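Local coordinates for protein ribonuclease VapC2 (Rickettsia felis, PDB 3ZVK) that acts as the magnesium-dependent RNase toxin of a type II toxin-antitoxin pair, cutting single-stranded RNA and forming complexes with its antitoxin VapB2, at residues Met1-Gly6 against Thr112-Asn117; Leu5-Cys10 against Ser38-Glu43. The protein carries 1 engineered substitution. All coordinates share one frame; numbering follows the deposited sequence.

Interaction 1: Met1-Gly6 against Thr112-Asn117; sequences MIYMLG and TLVTNN. Engineered in segment 1-6: G6 (natural residue Asp).
T112 meets M1 with its hydroxyl and Y3 with the rest of its side chain, and can be followed outward from the backbone. Its CB sits 3.7 Å from Y3 CD2, at one side of the tyrosine ring. From there OG1 turns beside its own backbone N (chi1 -64°) and reaches M1, approaching SD to 3.1 Å; it also lies over one face of the Y3 ring, offset toward the rim. The methyl CG2, anti to the backbone N, runs alongside the ring to 3.7 Å from Y3 CE2. A beta-branched residue suits this place, since both of its branches find a partner. Beneath the side chains the strands run parallel in the central sheet of the PIN domain, where strand 2-5 is flanked by 112-115 and 33-37. T112 N donates to I2 O at 3.0 Å, M4 N to T112 O, V114 N to M4 O at 2.9 Å, and G6 N to V114 O. Through their backbones I2, M4 and G6 thus bond to strand 112-115, while Y3 and L5 bond to T33 and A35 of strand 33-37. V114 shares a face of the sheet with T112: its CG2 stands at the edge of the Y3 ring, and L5 CD2 rests 3.8 Å from V114 CB. M4 and L113 point to the opposite face, where apolar chains are covered by helix 97-109; L113 CD1 folds back to 3.5 Å from M4 O. G6, an engineered residue, occupies the N-cap position before the helix that begins at T7; the natural aspartate there is a predicted magnesium ligand.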
loop_
_atom_site.group_PDB
_atom_site.type_symbol
_atom_site.label_atom_id
_atom_site.label_comp_id
_atom_site.label_asym_id
_atom_site.label_seq_id
_atom_site.Cartn_x
_atom_site.Cartn_y
_atom_site.Cartn_z
ATOM N N MET A 1 19.966 16.156 21.334
ATOM C CA MET A 1 19.220 16.783 20.253
ATOM C C MET A 1 19.685 16.303 18.888
ATOM O O MET A 1 20.524 15.414 18.817
ATOM C CB MET A 1 19.264 18.317 20.380
ATOM C CG MET A 1 20.536 18.963 19.868
ATOM S SD MET A 1 20.345 20.666 19.258
ATOM C CE MET A 1 18.826 20.596 18.393
ATOM N N ILE A 2 19.135 16.871 17.804
ATOM C CA ILE A 2 19.509 16.527 16.424
ATOM C C ILE A 2 20.517 17.543 15.887
ATOM O O ILE A 2 20.291 18.746 15.952
ATOM C CB ILE A 2 18.268 16.390 15.480
ATOM C CG1 ILE A 2 17.252 15.356 16.026
ATOM C CG2 ILE A 2 18.678 16.041 14.040
ATOM C CD1 ILE A 2 15.890 15.323 15.331
ATOM N N TYR A 3 21.628 17.046 15.340
ATOM C CA TYR A 3 22.620 17.867 14.671
ATOM C C TYR A 3 22.577 17.457 13.206
ATOM O O TYR A 3 22.875 16.309 12.890
ATOM C CB TYR A 3 24.018 17.628 15.247
ATOM C CG TYR A 3 24.273 18.397 16.521
ATOM C CD1 TYR A 3 23.840 17.910 17.751
ATOM C CD2 TYR A 3 24.934 19.636 16.499
ATOM C CE1 TYR A 3 24.067 18.620 18.930
ATOM C CE2 TYR A 3 25.174 20.346 17.671
ATOM C CZ TYR A 3 24.749 19.826 18.892
ATOM O OH TYR A 3 24.970 20.493 20.086
ATOM N N MET A 4 22.159 18.359 12.320
ATOM C CA MET A 4 22.111 18.081 10.883
ATOM C C MET A 4 23.325 18.737 10.239
ATOM O O MET A 4 23.593 19.923 10.494
ATOM C CB MET A 4 20.804 18.590 10.259
ATOM C CG MET A 4 19.585 17.934 10.843
ATOM S SD MET A 4 18.039 18.256 9.992
ATOM C CE MET A 4 18.165 17.071 8.676
ATOM N N LEU A 5 24.105 17.970 9.464
ATOM C CA LEU A 5 25.297 18.547 8.806
ATOM C C LEU A 5 24.938 19.087 7.438
ATOM O O LEU A 5 24.153 18.467 6.700
ATOM C CB LEU A 5 26.452 17.525 8.665
ATOM C CG LEU A 5 26.734 16.630 9.849
ATOM C CD1 LEU A 5 27.674 15.491 9.443
ATOM C CD2 LEU A 5 27.274 17.441 11.025
ATOM N N GLY A 6 25.486 20.250 7.134
ATOM C CA GLY A 6 25.316 20.921 5.846
ATOM C C GLY A 6 26.231 20.293 4.813
ATOM O O GLY A 6 27.076 19.453 5.147
ATOM N N THR A 112 20.214 21.672 15.128
ATOM C CA THR A 112 21.353 22.569 15.001
ATOM C C THR A 112 21.956 22.256 13.634
ATOM O O THR A 112 22.279 21.083 13.337
ATOM C CB THR A 112 22.370 22.338 16.106
ATOM O OG1 THR A 112 21.783 22.649 17.371
ATOM C CG2 THR A 112 23.616 23.170 15.919
ATOM N N LEU A 113 22.080 23.294 12.787
ATOM C CA LEU A 113 22.672 23.113 11.469
ATOM C C LEU A 113 24.154 23.403 11.557
ATOM O O LEU A 113 24.557 24.476 12.009
ATOM C CB LEU A 113 21.981 23.982 10.409
ATOM C CG LEU A 113 22.435 23.817 8.950
ATOM C CD1 LEU A 113 22.251 22.390 8.430
ATOM C CD2 LEU A 113 21.659 24.740 8.091
ATOM N N VAL A 114 24.960 22.435 11.132
ATOM C CA VAL A 114 26.406 22.499 11.198
ATOM C C VAL A 114 26.999 23.018 9.910
ATOM O O VAL A 114 26.760 22.462 8.842
ATOM C CB VAL A 114 27.041 21.183 11.665
ATOM C CG1 VAL A 114 28.532 21.362 11.918
ATOM C CG2 VAL A 114 26.336 20.620 12.907
ATOM N N THR A 115 27.793 24.090 10.038
ATOM C CA THR A 115 28.411 24.799 8.944
ATOM C C THR A 115 29.940 24.875 9.025
ATOM O O THR A 115 30.505 24.582 10.067
ATOM C CB THR A 115 27.682 26.127 8.699
ATOM O OG1 THR A 115 28.081 26.621 7.417
ATOM C CG2 THR A 115 27.928 27.155 9.804
ATOM N N ASN A 116 30.575 25.259 7.892
ATOM C CA ASN A 116 32.010 25.398 7.551
ATOM C C ASN A 116 32.449 26.889 7.459
ATOM O O ASN A 116 33.648 27.180 7.476
ATOM C CB ASN A 116 32.191 24.821 6.098
ATOM C CG ASN A 116 33.186 23.706 5.963
ATOM O OD1 ASN A 116 33.295 22.831 6.802
ATOM N ND2 ASN A 116 33.870 23.645 4.856
ATOM N N ASN A 117 31.478 27.800 7.209
ATOM C CA ASN A 117 31.678 29.230 6.969
ATOM C C ASN A 117 30.405 30.066 7.182
ATOM O O ASN A 117 29.290 29.535 7.248
ATOM C CB ASN A 117 32.224 29.473 5.533
ATOM C CG ASN A 117 31.523 28.701 4.435
ATOM O OD1 ASN A 117 30.302 28.793 4.246
ATOM N ND2 ASN A 117 32.288 27.919 3.683
#

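Interaction 2: Leu5-Cys10 against Ser38-Glu43; sequences LGTNIC and SIVLAE. Engineered in segment 5-10: G6 (natural residue Asp).
The flat peptide joining L5 to G6 meets V40 at its oxygen edge, CG2 lying near the peptide plane 3.5 Å from L5 O; the carboxylate of E43, the other flat group, is turned away from T7 and bonded elsewhere. N98 ND2 bonds to E43 OE2; OE1 takes a salt bridge from R85 of a second VapC2 subunit and a hydrogen bond with Y76 OH of the VapB2 antitoxin. The bend at chi2 (-73°) turns the acid out of the helix-helix seam, so that E43 offers T7 only its aliphatic stem, with CB 3.8 Å from T7 CG2. V40 fills the centre. Its CG2 lies 3.7 Å from T7 OG1 and its CG1 4.0 Å from C10 SG; T7 and V40 point toward each other's helix and overlap alongside. Compact valine, threonine and cysteine suit helices whose backbones approach this closely, with T7 CA and V40 CA 5.4 Å apart. The engineered G6 holds the N-cap position, and C10 N bonds back to G6 O to close the first turn. Both helices begin where neighbouring parallel strands end, 2-5 and 33-37, at the C-terminal margin of the sheet, where alpha/beta folds commonly place their active sites. I102 of helix 97-109 packs on both T7 and V40, and F64 of helix 54-65 touches L5 and C10.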
loop_
_atom_site.group_PDB
_atom_site.type_symbol
_atom_site.label_atom_id
_atom_site.label_comp_id
_atom_site.label_asym_id
_atom_site.label_seq_id
_atom_site.Cartn_x
_atom_site.Cartn_y
_atom_site.Cartn_z
ATOM N N LEU A 5 24.105 17.970 9.464
ATOM C CA LEU A 5 25.297 18.547 8.806
ATOM C C LEU A 5 24.938 19.087 7.438
ATOM O O LEU A 5 24.153 18.467 6.700
ATOM C CB LEU A 5 26.452 17.525 8.665
ATOM C CG LEU A 5 26.734 16.630 9.849
ATOM C CD1 LEU A 5 27.674 15.491 9.443
ATOM C CD2 LEU A 5 27.274 17.441 11.025
ATOM N N GLY A 6 25.486 20.250 7.134
ATOM C CA GLY A 6 25.316 20.921 5.846
ATOM C C GLY A 6 26.231 20.293 4.813
ATOM O O GLY A 6 27.076 19.453 5.147
ATOM N N THR A 7 26.068 20.679 3.559
ATOM C CA THR A 7 26.819 20.122 2.432
ATOM C C THR A 7 28.323 20.374 2.569
ATOM O O THR A 7 29.104 19.435 2.392
ATOM C CB THR A 7 26.227 20.626 1.096
ATOM O OG1 THR A 7 24.820 20.351 1.101
ATOM C CG2 THR A 7 26.874 19.967 -0.134
ATOM N N ASN A 8 28.716 21.628 2.874
ATOM C CA ASN A 8 30.103 22.050 3.040
ATOM C C ASN A 8 30.834 21.250 4.102
ATOM O O ASN A 8 31.957 20.839 3.845
ATOM C CB ASN A 8 30.202 23.551 3.350
ATOM C CG ASN A 8 29.743 24.543 2.313
ATOM O OD1 ASN A 8 29.689 25.732 2.611
ATOM N ND2 ASN A 8 29.516 24.167 1.061
ATOM N N ILE A 9 30.191 20.978 5.259
ATOM C CA ILE A 9 30.749 20.160 6.341
ATOM C C ILE A 9 31.033 18.771 5.809
ATOM O O ILE A 9 32.128 18.264 6.039
ATOM C CB ILE A 9 29.824 20.139 7.603
ATOM C CG1 ILE A 9 30.014 21.423 8.449
ATOM C CG2 ILE A 9 30.023 18.889 8.460
ATOM C CD1 ILE A 9 31.369 21.587 9.246
ATOM N N CYS A 10 30.044 18.183 5.060
ATOM C CA CYS A 10 30.110 16.835 4.513
ATOM C C CYS A 10 31.217 16.675 3.475
ATOM O O CYS A 10 31.989 15.716 3.590
ATOM C CB CYS A 10 28.755 16.377 3.999
ATOM S SG CYS A 10 27.532 16.065 5.293
ATOM N N SER A 38 18.052 14.539 3.178
ATOM C CA SER A 38 18.122 13.852 1.893
ATOM C C SER A 38 18.589 14.872 0.807
ATOM O O SER A 38 19.211 14.439 -0.167
ATOM C CB SER A 38 16.782 13.216 1.532
ATOM O OG SER A 38 15.696 14.130 1.562
ATOM N N ILE A 39 18.360 16.227 1.026
ATOM C CA ILE A 39 18.799 17.347 0.147
ATOM C C ILE A 39 20.346 17.447 0.097
ATOM O O ILE A 39 20.917 17.640 -0.968
ATOM C CB ILE A 39 18.113 18.725 0.477
ATOM C CG1 ILE A 39 16.565 18.625 0.637
ATOM C CG2 ILE A 39 18.513 19.805 -0.540
ATOM C CD1 ILE A 39 15.774 18.044 -0.595
ATOM N N VAL A 40 20.999 17.257 1.231
ATOM C CA VAL A 40 22.464 17.192 1.341
ATOM C C VAL A 40 22.946 15.983 0.557
ATOM O O VAL A 40 23.854 16.124 -0.256
ATOM C CB VAL A 40 22.989 17.151 2.809
ATOM C CG1 VAL A 40 24.482 16.824 2.854
ATOM C CG2 VAL A 40 22.693 18.465 3.525
ATOM N N LEU A 41 22.296 14.824 0.756
ATOM C CA LEU A 41 22.630 13.572 0.061
ATOM C C LEU A 41 22.497 13.689 -1.449
ATOM O O LEU A 41 23.345 13.163 -2.177
ATOM C CB LEU A 41 21.867 12.369 0.631
ATOM C CG LEU A 41 22.283 11.007 0.093
ATOM C CD1 LEU A 41 23.802 10.705 0.324
ATOM C CD2 LEU A 41 21.310 9.920 0.504
ATOM N N ALA A 42 21.493 14.458 -1.920
ATOM C CA ALA A 42 21.294 14.738 -3.344
ATOM C C ALA A 42 22.543 15.446 -3.873
ATOM O O ALA A 42 23.080 15.050 -4.906
ATOM C CB ALA A 42 20.070 15.606 -3.543
ATOM N N GLU A 43 23.043 16.456 -3.130
ATOM C CA GLU A 43 24.242 17.206 -3.496
ATOM C C GLU A 43 25.500 16.324 -3.483
ATOM O O GLU A 43 26.305 16.400 -4.403
ATOM C CB GLU A 43 24.424 18.424 -2.580
ATOM C CG GLU A 43 23.345 19.491 -2.703
ATOM C CD GLU A 43 23.342 20.353 -3.950
ATOM O OE1 GLU A 43 24.428 20.622 -4.511
ATOM O OE2 GLU A 43 22.239 20.746 -4.382
#

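How the interactions relate
The chain starts in strand 2-5, which takes part in both contacts, and turns at L5 and G6 into helix 7-16. Interaction 2 closes the first and shorter loop: after helix 19-29 and strand 33-37, the chain returns at 38-43 beside the start of that first helix. Interaction 1 closes a much longer one, bringing 112-117 back to the first strand after all the helices of the chain, so the shorter loop falls within its span. Thus one ties helix starts together above the sheet's C-terminal margin, the other joins strands within it. The two also touch through I9 of segment 5-10, whose CD1 packs 3.2 Å from T115 O.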